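Local coordinates for protein diguanylate cyclase DosC (PDB 4ZVA) that makes cyclic di-GMP from GTP under the control of oxygen, which its haem-binding globin domain probably senses, at residues R19-E24 and S121-A126; D5-L10 and D77-L82. All blocks are in the same frame, centred on the assembly; numbering follows the deposited sequence.

Contact 1 (R19-E24 and S121-A126)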
loop_
_atom_site.group_PDB
_atom_site.type_symbol
_atom_site.label_atom_id
_atom_site.label_comp_id
_atom_site.label_asym_id
_atom_site.label_seq_id
_atom_site.Cartn_x
_atom_site.Cartn_y
_atom_site.Cartn_z
ATOM N N ARG A 19 -17.114 -2.488 7.352
ATOM C CA ARG A 19 -16.371 -1.539 8.171
ATOM C C ARG A 19 -16.426 -1.938 9.650
ATOM O O ARG A 19 -15.491 -1.688 10.404
ATOM C CB ARG A 19 -16.911 -0.121 7.984
ATOM C CG ARG A 19 -16.607 0.470 6.612
ATOM C CD ARG A 19 -17.040 1.922 6.507
ATOM N NE ARG A 19 -18.492 2.074 6.494
ATOM C CZ ARG A 19 -19.202 2.500 7.532
ATOM N NH1 ARG A 19 -18.594 2.821 8.663
ATOM N NH2 ARG A 19 -20.519 2.611 7.435
ATOM N N ALA A 20 -17.524 -2.568 10.048
ATOM C CA ALA A 20 -17.700 -2.983 11.439
ATOM C C ALA A 20 -16.700 -4.066 11.814
ATOM O O ALA A 20 -16.127 -4.042 12.903
ATOM C CB ALA A 20 -19.112 -3.472 11.668
ATOM N N LYS A 21 -16.479 -5.004 10.899
ATOM C CA LYS A 21 -15.550 -6.095 11.146
ATOM C C LYS A 21 -14.115 -5.603 11.055
ATOM O O LYS A 21 -13.232 -6.112 11.746
ATOM C CB LYS A 21 -15.792 -7.239 10.161
ATOM C CG LYS A 21 -17.114 -7.955 10.378
ATOM C CD LYS A 21 -17.288 -9.123 9.423
ATOM C CE LYS A 21 -18.591 -9.855 9.690
ATOM N NZ LYS A 21 -19.772 -8.976 9.467
ATOM N N ALA A 22 -13.888 -4.597 10.213
ATOM C CA ALA A 22 -12.587 -3.945 10.135
ATOM C C ALA A 22 -12.249 -3.264 11.460
ATOM O O ALA A 22 -11.115 -3.334 11.939
ATOM C CB ALA A 22 -12.561 -2.938 8.990
ATOM N N ALA A 23 -13.234 -2.588 12.041
ATOM C CA ALA A 23 -13.051 -1.962 13.345
ATOM C C ALA A 23 -12.828 -3.017 14.424
ATOM O O ALA A 23 -12.020 -2.824 15.328
ATOM C CB ALA A 23 -14.248 -1.089 13.695
ATOM N N GLU A 24 -13.543 -4.133 14.317
ATOM C CA GLU A 24 -13.422 -5.213 15.293
ATOM C C GLU A 24 -12.007 -5.776 15.288
ATOM O O GLU A 24 -11.396 -5.953 16.340
ATOM C CB GLU A 24 -14.443 -6.319 15.000
ATOM C CG GLU A 24 -14.646 -7.323 16.135
ATOM C CD GLU A 24 -13.615 -8.438 16.153
ATOM O OE1 GLU A 24 -12.974 -8.683 15.108
ATOM O OE2 GLU A 24 -13.451 -9.075 17.215
ATOM N N SER A 121 -9.273 -14.753 11.182
ATOM C CA SER A 121 -10.580 -14.479 11.769
ATOM C C SER A 121 -11.579 -15.548 11.352
ATOM O O SER A 121 -11.309 -16.340 10.448
ATOM C CB SER A 121 -11.082 -13.093 11.362
ATOM O OG SER A 121 -11.337 -13.032 9.972
ATOM N N ASP A 122 -12.741 -15.556 11.996
ATOM C CA ASP A 122 -13.756 -16.559 11.706
ATOM C C ASP A 122 -14.796 -16.029 10.726
ATOM O O ASP A 122 -15.842 -16.642 10.524
ATOM C CB ASP A 122 -14.432 -17.019 13.000
ATOM C CG ASP A 122 -13.478 -17.757 13.923
ATOM O OD1 ASP A 122 -12.636 -18.527 13.415
ATOM O OD2 ASP A 122 -13.568 -17.565 15.155
ATOM N N TYR A 123 -14.491 -14.895 10.104
ATOM C CA TYR A 123 -15.359 -14.323 9.083
ATOM C C TYR A 123 -15.296 -15.165 7.813
ATOM O O TYR A 123 -14.372 -15.956 7.639
ATOM C CB TYR A 123 -14.965 -12.870 8.807
ATOM C CG TYR A 123 -14.985 -11.995 10.044
ATOM C CD1 TYR A 123 -15.972 -12.155 11.011
ATOM C CD2 TYR A 123 -14.013 -11.027 10.258
ATOM C CE1 TYR A 123 -16.003 -11.364 12.145
ATOM C CE2 TYR A 123 -14.033 -10.231 11.396
ATOM C CZ TYR A 123 -15.032 -10.405 12.334
ATOM O OH TYR A 123 -15.064 -9.622 13.467
ATOM N N SER A 124 -16.274 -14.998 6.927
ATOM C CA SER A 124 -16.264 -15.716 5.655
ATOM C C SER A 124 -15.168 -15.167 4.753
ATOM O O SER A 124 -14.662 -14.070 4.982
ATOM C CB SER A 124 -17.621 -15.618 4.954
ATOM O OG SER A 124 -17.817 -14.332 4.392
ATOM N N ALA A 125 -14.796 -15.939 3.736
ATOM C CA ALA A 125 -13.754 -15.517 2.807
ATOM C C ALA A 125 -14.145 -14.226 2.097
ATOM O O ALA A 125 -13.310 -13.346 1.896
ATOM C CB ALA A 125 -13.473 -16.616 1.796
ATOM N N ALA A 126 -15.421 -14.107 1.743
ATOM C CA ALA A 126 -15.926 -12.901 1.093
ATOM C C ALA A 126 -15.804 -11.698 2.022
ATOM O O ALA A 126 -15.466 -10.599 1.589
ATOM C CB ALA A 126 -17.369 -13.092 0.653
#
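K21, on a regular helical turn, and Y123, in the loop that leads into the last helix, mark the closest approach of the two backbones, with CA atoms 8.5 Å apart. Across this wide gap the side chains do all the touching. K21 lays its aliphatic chain over one face of the Y123 ring, CD standing nearly above the ring centre, 3.6 Å from the centroid and 7° off the normal, a CH-pi contact. The CE methylene of K21 passes over Y123 CD1 at 3.7 Å. The chain runs extended as far as CE and bends only at its last torsion (chi4 62°), which lifts NZ away from the ring face; the amino group sits 5.5 Å from the centroid, leaving at most a weak cation-pi attraction. NZ also has a long, weak ion pair with E127. At the rim of the ring, E24 OE1 meets Y123 OH at 2.8 Å, a weak hydrogen bond at most, since the hydroxyl proton has another acceptor within reach; the carboxylate stands almost perpendicular to the ring plane (84°). S124 is the N-cap of helix 125-147, and E127 OE1 accepts from its backbone N. The contact thus lies at the surface, where helix 16-43 passes the start of helix 125-147: K21 touches V131, A22 rests on F134, and A125 packs against A125 of the second subunit.

Contact 2 (D5-L10 and D77-L82)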
loop_
_atom_site.group_PDB
_atom_site.type_symbol
_atom_site.label_atom_id
_atom_site.label_comp_id
_atom_site.label_asym_id
_atom_site.label_seq_id
_atom_site.Cartn_x
_atom_site.Cartn_y
_atom_site.Cartn_z
ATOM N N ASP A 5 -12.559 14.240 0.408
ATOM C CA ASP A 5 -13.606 13.643 -0.412
ATOM C C ASP A 5 -13.289 12.191 -0.746
ATOM O O ASP A 5 -14.189 11.358 -0.865
ATOM C CB ASP A 5 -13.800 14.448 -1.697
ATOM C CG ASP A 5 -14.188 15.886 -1.427
ATOM O OD1 ASP A 5 -14.762 16.153 -0.350
ATOM O OD2 ASP A 5 -13.916 16.749 -2.287
ATOM N N GLU A 6 -12.002 11.899 -0.904
ATOM C CA GLU A 6 -11.555 10.551 -1.227
ATOM C C GLU A 6 -11.696 9.629 -0.019
ATOM O O GLU A 6 -12.201 8.513 -0.133
ATOM C CB GLU A 6 -10.103 10.580 -1.710
ATOM C CG GLU A 6 -9.466 9.215 -1.890
ATOM C CD GLU A 6 -9.841 8.553 -3.197
ATOM O OE1 GLU A 6 -9.346 7.435 -3.456
ATOM O OE2 GLU A 6 -10.623 9.149 -3.968
ATOM N N TRP A 7 -11.255 10.106 1.141
ATOM C CA TRP A 7 -11.359 9.330 2.372
ATOM C C TRP A 7 -12.826 9.120 2.732
ATOM O O TRP A 7 -13.229 8.020 3.114
ATOM C CB TRP A 7 -10.605 10.023 3.506
ATOM C CG TRP A 7 -10.156 9.090 4.590
ATOM C CD1 TRP A 7 -10.706 7.885 4.921
ATOM C CD2 TRP A 7 -9.024 9.262 5.449
ATOM N NE1 TRP A 7 -10.005 7.311 5.954
ATOM C CE2 TRP A 7 -8.964 8.135 6.293
ATOM C CE3 TRP A 7 -8.062 10.265 5.593
ATOM C CZ2 TRP A 7 -7.981 7.985 7.267
ATOM C CZ3 TRP A 7 -7.086 10.114 6.559
ATOM C CH2 TRP A 7 -7.053 8.983 7.384
ATOM N N THR A 8 -13.617 10.179 2.590
ATOM C CA THR A 8 -15.055 10.116 2.825
ATOM C C THR A 8 -15.722 9.106 1.903
ATOM O O THR A 8 -16.539 8.295 2.342
ATOM C CB THR A 8 -15.722 11.491 2.620
ATOM O OG1 THR A 8 -15.251 12.405 3.617
ATOM C CG2 THR A 8 -17.234 11.379 2.714
ATOM N N GLY A 9 -15.377 9.170 0.621
ATOM C CA GLY A 9 -15.900 8.241 -0.362
ATOM C C GLY A 9 -15.584 6.799 -0.013
ATOM O O GLY A 9 -16.441 5.928 -0.129
ATOM N N LEU A 10 -14.351 6.552 0.420
ATOM C CA LEU A 10 -13.921 5.208 0.798
ATOM C C LEU A 10 -14.786 4.625 1.913
ATOM O O LEU A 10 -15.208 3.471 1.844
ATOM C CB LEU A 10 -12.454 5.219 1.231
ATOM C CG LEU A 10 -11.915 3.884 1.744
ATOM C CD1 LEU A 10 -11.938 2.835 0.643
ATOM C CD2 LEU A 10 -10.510 4.057 2.298
ATOM N N ASP A 77 -17.496 11.402 9.535
ATOM C CA ASP A 77 -17.296 12.618 10.313
ATOM C C ASP A 77 -15.945 12.629 11.022
ATOM O O ASP A 77 -15.556 13.638 11.610
ATOM C CB ASP A 77 -18.428 12.788 11.330
ATOM C CG ASP A 77 -19.785 12.958 10.670
ATOM O OD1 ASP A 77 -19.841 13.530 9.559
ATOM O OD2 ASP A 77 -20.798 12.517 11.255
ATOM N N ASP A 78 -15.231 11.509 10.956
ATOM C CA ASP A 78 -13.912 11.403 11.573
ATOM C C ASP A 78 -12.802 11.830 10.618
ATOM O O ASP A 78 -11.691 12.143 11.051
ATOM C CB ASP A 78 -13.650 9.971 12.045
ATOM C CG ASP A 78 -14.560 9.552 13.183
ATOM O OD1 ASP A 78 -15.018 10.433 13.942
ATOM O OD2 ASP A 78 -14.813 8.337 13.315
ATOM N N VAL A 79 -13.116 11.836 9.323
ATOM C CA VAL A 79 -12.128 12.062 8.267
ATOM C C VAL A 79 -11.312 13.329 8.484
ATOM O O VAL A 79 -10.083 13.310 8.397
ATOM C CB VAL A 79 -12.801 12.141 6.878
ATOM C CG1 VAL A 79 -11.794 12.559 5.816
ATOM C CG2 VAL A 79 -13.437 10.808 6.515
ATOM N N GLU A 80 -12.000 14.429 8.766
ATOM C CA GLU A 80 -11.336 15.708 8.964
ATOM C C GLU A 80 -10.368 15.665 10.144
ATOM O O GLU A 80 -9.260 16.195 10.063
ATOM C CB GLU A 80 -12.373 16.813 9.156
ATOM C CG GLU A 80 -11.817 18.214 9.016
ATOM C CD GLU A 80 -12.908 19.248 8.838
ATOM O OE1 GLU A 80 -13.876 18.969 8.099
ATOM O OE2 GLU A 80 -12.801 20.338 9.441
ATOM N N ARG A 81 -10.782 15.023 11.234
ATOM C CA ARG A 81 -9.928 14.893 12.412
ATOM C C ARG A 81 -8.740 13.969 12.141
ATOM O O ARG A 81 -7.627 14.213 12.609
ATOM C CB ARG A 81 -10.729 14.373 13.611
ATOM C CG ARG A 81 -10.008 14.535 14.943
ATOM C CD ARG A 81 -10.800 13.957 16.113
ATOM N NE ARG A 81 -10.563 12.525 16.283
ATOM C CZ ARG A 81 -11.415 11.572 15.919
ATOM N NH1 ARG A 81 -12.576 11.889 15.360
ATOM N NH2 ARG A 81 -11.105 10.296 16.116
ATOM N N LEU A 82 -8.987 12.901 11.388
ATOM C CA LEU A 82 -7.944 11.934 11.058
ATOM C C LEU A 82 -6.835 12.546 10.215
ATOM O O LEU A 82 -5.661 12.213 10.383
ATOM C CB LEU A 82 -8.543 10.734 10.328
ATOM C CG LEU A 82 -9.359 9.792 11.209
ATOM C CD1 LEU A 82 -9.948 8.683 10.371
ATOM C CD2 LEU A 82 -8.495 9.228 12.324
#
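T8 OG1 is hydrogen-bonded to the carbonyl O of K4, one turn back in its own helix, and also touches V79 CG2 across the contact at 3.8 Å. The hydroxyl's polar need is thereby met within helix 2-13, and it meets the valine through van der Waals contact. The backbones come close here, with T8 CA 6.5 Å from V79 CA. W7 supplies most of the remaining packing. Its CG is anti to the backbone N (chi1 -155°), which swings the indole over to 77-82: W7 CB lies 3.6 Å from V79 CG1, while the far corner of the six-membered ring reaches L82, with CH2 3.7 Å from L82 CB and CZ2 close to L82 CD1. The indole and the leucine side chain cross at about a right angle. An alanine in place of W7 would probably leave L82 without its aromatic partner and open a gap between the two helices, keeping of the W7 contacts just that of CB with V79. Outside the apolar core, R81 NH1 pairs with D78 OD1 at 3.2 Å in a salt bridge within one turn, and E80 bridges to K4. W7 also touches A74 and I141, and its side chain is about 10 Å from the haem. Such packing of helix 2-13 against the first turn of helix 79-96 is consistent with an all-helical, protoglobin-like globin domain.

From the N terminus the chain runs through 5-10 on helix 2-13, then 19-24 on helix 16-43, and only later meets their partners: 77-82 at the start of helix 79-96 closes a 66-residue, mostly helical loop as contact 2, and 121-126 closes one of 96 residues as contact 1. The segments alternate, so the two closures cross instead of nesting. Their centres are 21 Å apart and they do not touch, although their nearest atoms come within about 5 Å. Contact 2 is buried and contact 1 lies at the surface; both have residues that reach the second subunit. Helix 125-147 links them, receiving side chains from both N-terminal helices.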